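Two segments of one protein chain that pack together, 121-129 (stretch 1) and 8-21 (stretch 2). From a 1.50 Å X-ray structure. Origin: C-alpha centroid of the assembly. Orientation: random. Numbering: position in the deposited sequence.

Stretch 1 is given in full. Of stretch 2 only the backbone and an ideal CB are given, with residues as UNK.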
ATOM      1  N   GLY A 121      15.468 -12.294  18.907  1.00 18.05           N
ATOM      2  CA  GLY A 121      15.794 -11.216  17.989  1.00 19.27           C
ATOM      3  C   GLY A 121      14.927 -11.103  16.759  1.00 17.23           C
ATOM      4  O   GLY A 121      15.158 -10.214  15.947  1.00 18.89           O
ATOM      5  N   GLN A 122      13.981 -12.024  16.622  1.00 17.45           N
ATOM      6  CA  GLN A 122      13.105 -12.089  15.432  1.00 14.42           C
ATOM      7  C   GLN A 122      11.630 -12.044  15.783  1.00 14.43           C
ATOM      8  O   GLN A 122      11.130 -12.808  16.610  1.00 15.64           O
ATOM      9  CB  GLN A 122      13.363 -13.399  14.696  1.00 15.41           C
ATOM     10  CG  GLN A 122      12.427 -13.733  13.522  1.00 20.12           C
ATOM     11  CD  GLN A 122      12.701 -12.871  12.292  1.00 23.17           C
ATOM     12  OE1 GLN A 122      13.844 -12.813  11.821  1.00 22.18           O
ATOM     13  NE2 GLN A 122      11.655 -12.207  11.751  1.00 17.33           N
ATOM     14  N   TRP A 123      10.905 -11.152  15.106  1.00 12.61           N
ATOM     15  CA  TRP A 123       9.457 -11.153  15.222  1.00 11.22           C
ATOM     16  C   TRP A 123       8.872 -12.303  14.447  1.00 12.33           C
ATOM     17  O   TRP A 123       9.289 -12.610  13.333  1.00 11.81           O
ATOM     18  CB  TRP A 123       8.870  -9.810  14.740  1.00 10.51           C
ATOM     19  CG  TRP A 123       9.184  -8.653  15.697  1.00 11.16           C
ATOM     20  CD1 TRP A 123      10.207  -7.782  15.615  1.00 10.33           C
ATOM     21  CD2 TRP A 123       8.454  -8.299  16.893  1.00 10.77           C
ATOM     22  NE1 TRP A 123      10.166  -6.875  16.659  1.00 10.55           N
ATOM     23  CE2 TRP A 123       9.115  -7.201  17.469  1.00 10.20           C
ATOM     24  CE3 TRP A 123       7.335  -8.820  17.530  1.00 10.69           C
ATOM     25  CZ2 TRP A 123       8.651  -6.579  18.626  1.00 10.20           C
ATOM     26  CZ3 TRP A 123       6.887  -8.198  18.687  1.00  9.73           C
ATOM     27  CH2 TRP A 123       7.544  -7.102  19.212  1.00  8.88           C
ATOM     28  N   LYS A 124       7.887 -12.917  15.047  1.00 11.16           N
ATOM     29  CA  LYS A 124       7.166 -14.046  14.491  1.00 10.50           C
ATOM     30  C   LYS A 124       5.708 -13.920  14.792  1.00 11.80           C
ATOM     31  O   LYS A 124       5.312 -13.279  15.760  1.00 12.57           O
ATOM     32  CB  LYS A 124       7.696 -15.374  15.079  1.00 11.85           C
ATOM     33  CG  LYS A 124       9.145 -15.628  14.715  1.00 14.02           C
ATOM     34  CD  LYS A 124       9.566 -16.997  15.171  1.00 21.60           C
ATOM     35  CE  LYS A 124      10.991 -17.271  14.790  1.00 28.10           C
ATOM     36  NZ  LYS A 124      11.399 -18.598  15.391  1.00 34.02           N
ATOM     37  N   PHE A 125       4.909 -14.525  13.929  1.00 10.21           N
ATOM     38  CA  PHE A 125       3.499 -14.629  14.192  1.00  9.73           C
ATOM     39  C   PHE A 125       3.155 -15.622  15.267  1.00 11.54           C
ATOM     40  O   PHE A 125       3.543 -16.776  15.206  1.00 13.29           O
ATOM     41  CB  PHE A 125       2.660 -14.977  12.953  1.00 10.08           C
ATOM     42  CG  PHE A 125       2.731 -13.906  11.858  1.00 10.18           C
ATOM     43  CD1 PHE A 125       2.045 -12.715  11.997  1.00  9.83           C
ATOM     44  CD2 PHE A 125       3.449 -14.127  10.672  1.00  9.83           C
ATOM     45  CE1 PHE A 125       2.078 -11.752  10.995  1.00 10.31           C
ATOM     46  CE2 PHE A 125       3.522 -13.162   9.692  1.00 12.16           C
ATOM     47  CZ  PHE A 125       2.793 -12.003   9.840  1.00 10.05           C
ATOM     48  N   LYS A 126       2.346 -15.169  16.222  1.00 12.77           N
ATOM     49  CA  LYS A 126       1.732 -16.092  17.199  1.00 13.03           C
ATOM     50  C   LYS A 126       0.281 -16.387  16.829  1.00 12.56           C
ATOM     51  O   LYS A 126      -0.201 -17.492  16.951  1.00 13.45           O
ATOM     52  CB  LYS A 126       1.845 -15.562  18.624  1.00 13.09           C
ATOM     53  CG  LYS A 126       1.285 -16.558  19.648  1.00 20.50           C
ATOM     54  CD  LYS A 126       2.122 -16.535  20.914  1.00 25.00           C
ATOM     55  CE  LYS A 126       1.636 -17.549  21.969  1.00 28.79           C
ATOM     56  NZ  LYS A 126       0.313 -17.203  22.489  1.00 30.45           N
ATOM     57  N   ARG A 127      -0.433 -15.371  16.336  1.00 11.41           N
ATOM     58  CA  ARG A 127      -1.766 -15.556  15.805  1.00 11.95           C
ATOM     59  C   ARG A 127      -1.964 -14.669  14.586  1.00 11.37           C
ATOM     60  O   ARG A 127      -1.516 -13.537  14.579  1.00 12.32           O
ATOM     61  CB  ARG A 127      -2.868 -15.214  16.830  1.00 13.76           C
ATOM     62  CG  ARG A 127      -4.251 -15.495  16.271  1.00 18.71           C
ATOM     63  CD  ARG A 127      -5.366 -15.452  17.356  1.00 22.06           C
ATOM     64  NE  ARG A 127      -6.694 -15.337  16.736  1.00 25.26           N
ATOM     65  CZ  ARG A 127      -7.412 -16.388  16.360  1.00 27.04           C
ATOM     66  NH1 ARG A 127      -6.923 -17.606  16.550  1.00 37.59           N
ATOM     67  NH2 ARG A 127      -8.589 -16.237  15.790  1.00 26.91           N
ATOM     68  N   ARG A 128      -2.606 -15.220  13.557  1.00 11.84           N
ATOM     69  CA  ARG A 128      -3.131 -14.436  12.428  1.00  9.99           C
ATOM     70  C   ARG A 128      -4.577 -14.771  12.211  1.00 13.15           C
ATOM     71  O   ARG A 128      -4.934 -15.957  12.060  1.00 14.36           O
ATOM     72  CB  ARG A 128      -2.415 -14.704  11.106  1.00 11.40           C
ATOM     73  CG  ARG A 128      -0.961 -14.555  11.116  1.00 11.71           C
ATOM     74  CD  ARG A 128      -0.451 -14.239   9.721  1.00 12.80           C
ATOM     75  NE  ARG A 128      -0.682 -12.824   9.403  1.00 10.90           N
ATOM     76  CZ  ARG A 128      -0.148 -12.172   8.391  1.00 13.97           C
ATOM     77  NH1 ARG A 128       0.535 -12.813   7.459  1.00 13.15           N
ATOM     78  NH2 ARG A 128      -0.294 -10.875   8.325  1.00 11.15           N
ATOM     79  N   GLU A 129      -5.404 -13.749  12.128  1.00 10.11           N
ATOM     80  CA  GLU A 129      -6.792 -13.909  11.827  1.00 11.42           C
ATOM     81  C   GLU A 129      -7.096 -13.061  10.601  1.00 13.31           C
ATOM     82  O   GLU A 129      -6.952 -11.840  10.619  1.00 12.13           O
ATOM     83  CB  GLU A 129      -7.670 -13.488  12.986  1.00 13.25           C
ATOM     84  CG  GLU A 129      -9.131 -13.513  12.673  1.00 14.01           C
ATOM     85  CD  GLU A 129      -9.983 -13.149  13.858  1.00 19.74           C
ATOM     86  OE1 GLU A 129      -9.775 -13.721  14.954  1.00 24.24           O
ATOM     87  OE2 GLU A 129     -10.888 -12.347  13.679  1.00 22.76           O
ATOM     88  N   UNK A   8      11.698   1.426  16.375  1.00 14.49           N
ATOM     89  CA  UNK A   8      12.531   0.449  15.750  1.00 14.29           C
ATOM     90  C   UNK A   8      11.754  -0.838  15.555  1.00 12.28           C
ATOM     91  O   UNK A   8      11.836  -1.482  14.496  1.00 11.23           O
ATOM     92  CB  UNK A   8      13.796   0.210  16.577  1.00 14.29           C
ATOM     93  N   UNK A   9      10.980  -1.226  16.559  1.00 11.74           N
ATOM     94  CA  UNK A   9      10.266  -2.508  16.470  1.00 11.34           C
ATOM     95  C   UNK A   9       9.093  -2.433  15.478  1.00 10.17           C
ATOM     96  O   UNK A   9       8.729  -3.437  14.874  1.00 12.01           O
ATOM     97  CB  UNK A   9       9.754  -2.921  17.851  1.00 11.34           C
ATOM     98  N   UNK A  10       8.525  -1.243  15.294  1.00  9.99           N
ATOM     99  CA  UNK A  10       7.471  -1.085  14.266  1.00  7.58           C
ATOM    100  C   UNK A  10       8.072  -1.398  12.911  1.00  9.18           C
ATOM    101  O   UNK A  10       7.492  -2.134  12.092  1.00  8.87           O
ATOM    102  CB  UNK A  10       6.877   0.325  14.277  1.00  7.58           C
ATOM    103  N   UNK A  11       9.261  -0.870  12.660  1.00  8.17           N
ATOM    104  CA  UNK A  11       9.952  -1.167  11.412  1.00  9.16           C
ATOM    105  C   UNK A  11      10.244  -2.641  11.262  1.00  7.83           C
ATOM    106  O   UNK A  11      10.112  -3.239  10.186  1.00  8.59           O
ATOM    107  CB  UNK A  11      11.257  -0.372  11.326  1.00  9.16           C
ATOM    108  N   UNK A  12      10.690  -3.291  12.347  1.00  8.47           N
ATOM    109  CA  UNK A  12      11.003  -4.709  12.277  1.00  9.16           C
ATOM    110  C   UNK A  12       9.796  -5.597  12.039  1.00  7.81           C
ATOM    111  O   UNK A  12       9.865  -6.597  11.296  1.00  9.40           O
ATOM    112  CB  UNK A  12      11.697  -5.142  13.570  1.00  9.16           C
ATOM    113  N   UNK A  13       8.687  -5.244  12.670  1.00  9.00           N
ATOM    114  CA  UNK A  13       7.432  -5.982  12.518  1.00  7.68           C
ATOM    115  C   UNK A  13       6.963  -5.842  11.058  1.00  8.38           C
ATOM    116  O   UNK A  13       6.593  -6.818  10.414  1.00  9.16           O
ATOM    117  CB  UNK A  13       6.369  -5.468  13.491  1.00  7.68           C
ATOM    118  N   UNK A  14       6.969  -4.612  10.561  1.00  7.70           N
ATOM    119  CA  UNK A  14       6.528  -4.381   9.166  1.00  7.39           C
ATOM    120  C   UNK A  14       7.433  -5.171   8.229  1.00  8.72           C
ATOM    121  O   UNK A  14       6.933  -5.856   7.299  1.00  8.23           O
ATOM    122  CB  UNK A  14       6.556  -2.893   8.810  1.00  7.39           C
ATOM    123  N   UNK A  15       8.752  -5.102   8.431  1.00  8.32           N
ATOM    124  CA  UNK A  15       9.681  -5.877   7.617  1.00  7.49           C
ATOM    125  C   UNK A  15       9.339  -7.369   7.608  1.00  9.23           C
ATOM    126  O   UNK A  15       9.391  -8.034   6.554  1.00  8.39           O
ATOM    127  CB  UNK A  15      11.110  -5.676   8.126  1.00  7.49           C
ATOM    128  N   UNK A  16       9.020  -7.909   8.775  1.00  8.52           N
ATOM    129  CA  UNK A  16       8.700  -9.345   8.861  1.00  7.19           C
ATOM    130  C   UNK A  16       7.457  -9.632   8.058  1.00  9.86           C
ATOM    131  O   UNK A  16       7.392 -10.634   7.317  1.00  9.24           O
ATOM    132  CB  UNK A  16       8.506  -9.788  10.313  1.00  7.19           C
ATOM    133  N   UNK A  17       6.460  -8.756   8.165  1.00  8.03           N
ATOM    134  CA  UNK A  17       5.205  -8.945   7.444  1.00  9.78           C
ATOM    135  C   UNK A  17       5.443  -8.908   5.927  1.00  7.99           C
ATOM    136  O   UNK A  17       4.798  -9.650   5.174  1.00  7.76           O
ATOM    137  CB  UNK A  17       4.191  -7.874   7.851  1.00  9.78           C
ATOM    138  N   UNK A  18       6.352  -8.048   5.511  1.00  7.57           N
ATOM    139  CA  UNK A  18       6.694  -7.923   4.103  1.00  6.56           C
ATOM    140  C   UNK A  18       7.507  -9.090   3.648  1.00  6.44           C
ATOM    141  O   UNK A  18       7.331  -9.611   2.526  1.00  8.20           O
ATOM    142  CB  UNK A  18       7.453  -6.621   3.836  1.00  6.56           C
ATOM    143  N   UNK A  19       8.424  -9.550   4.479  1.00  7.96           N
ATOM    144  CA  UNK A  19       9.176 -10.756   4.141  1.00  7.99           C
ATOM    145  C   UNK A  19       8.242 -11.928   3.974  1.00  8.70           C
ATOM    146  O   UNK A  19       8.384 -12.773   3.078  1.00  9.18           O
ATOM    147  CB  UNK A  19      10.224 -11.065   5.212  1.00  7.99           C
ATOM    148  N   UNK A  20       7.230 -12.013   4.834  1.00  8.89           N
ATOM    149  CA  UNK A  20       6.216 -13.059   4.709  1.00  8.24           C
ATOM    150  C   UNK A  20       5.508 -13.048   3.351  1.00  7.96           C
ATOM    151  O   UNK A  20       5.445 -14.043   2.636  1.00  9.02           O
ATOM    152  CB  UNK A  20       5.181 -12.906   5.825  1.00  8.24           C
ATOM    153  N   UNK A  21       5.041 -11.870   2.956  1.00  7.55           N
ATOM    154  CA  UNK A  21       4.306 -11.717   1.691  1.00  5.97           C
ATOM    155  C   UNK A  21       5.211 -11.998   0.504  1.00  8.13           C
ATOM    156  O   UNK A  21       4.773 -12.594  -0.484  1.00  8.36           O
ATOM    157  CB  UNK A  21       3.715 -10.310   1.575  1.00  5.97           C
TER

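Stretch 2 is a continuous helix whose axis approaches that of strand 122-125 to 8.4 Å at an angle of 55°; as in any helix, only one side of it can look onto stretch 1.

At position 8 nothing of stretch 1 lies within 5.5 Å of the ideal CB, and the contact sets little preference; the residue is Val8. Position 9 points toward stretch 1, its ideal CB 3.9 Å from Trp123 CZ2, and the indole NE1 offers a donor within reach of a longer side chain. Glutamate, glutamine or another acceptor would suit. It is Glu9, which bends with chi1 and chi2 both m so that OE1 accepts a nearly linear hydrogen bond from Trp123 NE1 (2.8 Å, 171°) at the edge of the ring.

Positions 10 and 11 find no partner in stretch 1 and tolerate many side chains; they are Met10, a selenomethionine, and Arg11. Position 12 points toward stretch 1, its ideal CB already 3.7 Å from Trp123 CD1, which favours a small residue, though a longer one might lead past the ring. Ala12 makes an apolar contact with its methyl group alone.

Position 13 points sideways, its ideal CB 4.8 Å from Trp123 CG, and a branched or flexible aliphatic chain could cover the indole. Ile13 does so: its CG1 lies over one face, 3.5 Å from the centroid of the five-membered Trp123 ring, in a CH-pi contact. Positions 14 and 15 are out of reach, and are Glu14 and Arg15.

Position 16 points toward the strand, with Trp123 O and Gln122 NE2 each 4.2 Å from its ideal CB and the Phe125 ring beyond. A long, flexible apolar chain would fit; leucine is also conceivable. Met16, a selenomethionine, sets its CE over one face of Phe125, 3.7 Å from the ring centroid, while its SE comes within 3.3 Å of Phe125 CE2.

Position 17 points sideways near Phe125 CZ, and suits an apolar chain. Met17, also selenomethionine, brings CG to 4.1 Å from Phe125 CZ. Position 18 is free of stretch 1 and holds Phe18. Position 19 has open space, where a polar chain could reach Gln122 through solvent; Asp19 OD2 shares water 2 with Gln122 NE2 and its OD1 pairs with Arg15.

Position 20 points toward Phe125 CE2 (4.2 Å from the ideal CB) and the Arg128 guanidinium, inviting an aromatic ring or an acid. Tyr20 receives the edge of Phe125 on its face, and Arg128 CZ stands 4.9 Å from its ring centroid in a cation-pi contact. Position 21 points sideways, with nothing of stretch 1 within 5.5 Å of its ideal CB, so many side chains would do; it is Ser21, which makes no direct contact.

Stretch 2 8-21: VEMRAIERMMFDYS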
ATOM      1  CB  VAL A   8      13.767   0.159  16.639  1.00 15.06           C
ATOM      2  CG1 VAL A   8      14.421  -1.118  16.235  1.00 17.35           C
ATOM      3  CG2 VAL A   8      14.734   1.368  16.551  1.00 18.60           C
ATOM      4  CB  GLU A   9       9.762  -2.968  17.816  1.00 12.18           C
ATOM      5  CG  GLU A   9      10.881  -3.239  18.834  1.00 10.88           C
ATOM      6  CD  GLU A   9      11.904  -4.283  18.447  1.00 14.75           C
ATOM      7  OE1 GLU A   9      11.885  -4.824  17.324  1.00 12.01           O
ATOM      8  OE2 GLU A   9      12.766  -4.631  19.316  1.00 15.57           O
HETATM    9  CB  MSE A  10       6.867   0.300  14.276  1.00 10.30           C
HETATM   10  CG  MSE A  10       5.953   0.478  15.421  1.00 11.28           C
HETATM   11 SE   MSE A  10       5.173   2.264  15.412  0.75 15.36          SE
HETATM   12  CE  MSE A  10       3.973   1.785  14.002  1.00 34.36           C
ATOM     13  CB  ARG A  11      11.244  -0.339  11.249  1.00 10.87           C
ATOM     14  CG  ARG A  11      10.996   1.098  10.920  1.00 10.69           C
ATOM     15  CD  ARG A  11      10.421   1.285   9.532  1.00  9.46           C
ATOM     16  NE  ARG A  11      10.400   2.656   9.168  1.00  9.02           N
ATOM     17  CZ  ARG A  11       9.985   3.096   8.017  1.00 10.08           C
ATOM     18  NH1 ARG A  11       9.440   2.203   7.218  1.00 10.22           N
ATOM     19  NH2 ARG A  11      10.015   4.363   7.712  1.00 10.70           N
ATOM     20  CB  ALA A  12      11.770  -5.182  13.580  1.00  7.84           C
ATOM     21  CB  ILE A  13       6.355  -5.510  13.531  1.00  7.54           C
ATOM     22  CG1 ILE A  13       6.768  -5.982  14.936  1.00  8.49           C
ATOM     23  CG2 ILE A  13       4.942  -6.003  13.105  1.00  8.34           C
ATOM     24  CD1 ILE A  13       5.992  -5.235  16.012  1.00  8.92           C
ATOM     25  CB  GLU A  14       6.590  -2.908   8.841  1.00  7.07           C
ATOM     26  CG  GLU A  14       5.486  -2.090   9.492  1.00  5.92           C
ATOM     27  CD  GLU A  14       5.582  -0.614   9.360  1.00  7.66           C
ATOM     28  OE1 GLU A  14       6.685  -0.102   9.093  1.00  9.35           O
ATOM     29  OE2 GLU A  14       4.534   0.053   9.596  1.00 11.68           O
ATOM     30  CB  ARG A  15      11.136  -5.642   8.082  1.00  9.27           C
ATOM     31  CG  ARG A  15      12.185  -6.455   7.385  1.00  9.27           C
ATOM     32  CD  ARG A  15      12.080  -6.338   5.862  1.00 11.20           C
ATOM     33  NE  ARG A  15      13.176  -7.019   5.188  1.00 11.41           N
ATOM     34  CZ  ARG A  15      14.385  -6.496   4.987  1.00 13.02           C
ATOM     35  NH1 ARG A  15      14.695  -5.266   5.375  1.00 15.06           N
ATOM     36  NH2 ARG A  15      15.289  -7.250   4.381  1.00 18.00           N
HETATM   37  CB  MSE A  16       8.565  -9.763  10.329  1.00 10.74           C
HETATM   38  CG  MSE A  16       8.321 -11.206  10.547  1.00 13.44           C
HETATM   39 SE   MSE A  16       6.488 -11.792  10.285  0.75  7.27          SE
HETATM   40  CE  MSE A  16       5.777 -11.156  12.037  1.00 10.18           C
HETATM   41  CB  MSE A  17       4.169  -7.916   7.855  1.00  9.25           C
HETATM   42  CG  MSE A  17       3.805  -8.028   9.372  1.00  9.46           C
HETATM   43 SE   MSE A  17       2.691  -6.621   9.977  0.75  6.91          SE
HETATM   44  CE  MSE A  17       1.021  -6.966   9.021  1.00 11.01           C
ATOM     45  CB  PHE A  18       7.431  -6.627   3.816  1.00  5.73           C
ATOM     46  CG  PHE A  18       6.662  -5.380   4.191  1.00  6.43           C
ATOM     47  CD1 PHE A  18       5.266  -5.365   4.212  1.00  6.66           C
ATOM     48  CD2 PHE A  18       7.337  -4.213   4.508  1.00  6.03           C
ATOM     49  CE1 PHE A  18       4.551  -4.196   4.571  1.00  7.34           C
ATOM     50  CE2 PHE A  18       6.654  -3.060   4.839  1.00  7.25           C
ATOM     51  CZ  PHE A  18       5.269  -3.048   4.895  1.00  8.06           C
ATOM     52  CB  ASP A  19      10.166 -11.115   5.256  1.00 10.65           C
ATOM     53  CG  ASP A  19      11.377 -10.194   5.307  1.00 14.65           C
ATOM     54  OD1 ASP A  19      11.707  -9.462   4.336  1.00 12.98           O
ATOM     55  OD2 ASP A  19      12.060 -10.210   6.370  1.00 14.89           O
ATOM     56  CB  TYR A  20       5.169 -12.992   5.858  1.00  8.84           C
ATOM     57  CG  TYR A  20       4.006 -13.943   5.719  1.00 11.36           C
ATOM     58  CD1 TYR A  20       2.927 -13.608   4.947  1.00 12.53           C
ATOM     59  CD2 TYR A  20       4.000 -15.175   6.346  1.00 18.36           C
ATOM     60  CE1 TYR A  20       1.826 -14.467   4.774  1.00 19.10           C
ATOM     61  CE2 TYR A  20       2.897 -16.038   6.175  1.00 19.41           C
ATOM     62  CZ  TYR A  20       1.839 -15.655   5.392  1.00 23.92           C
ATOM     63  OH  TYR A  20       0.738 -16.489   5.174  1.00 31.86           O
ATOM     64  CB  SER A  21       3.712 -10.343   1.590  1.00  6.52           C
ATOM     65  OG  SER A  21       2.585 -10.295   2.410  1.00  9.01           O
TER
HETATM   66  O   HOH W   1       1.776 -10.462   5.804  1.00 14.92           O
HETATM   67  O   HOH W   2      11.901 -10.403   9.179  1.00 17.36           O
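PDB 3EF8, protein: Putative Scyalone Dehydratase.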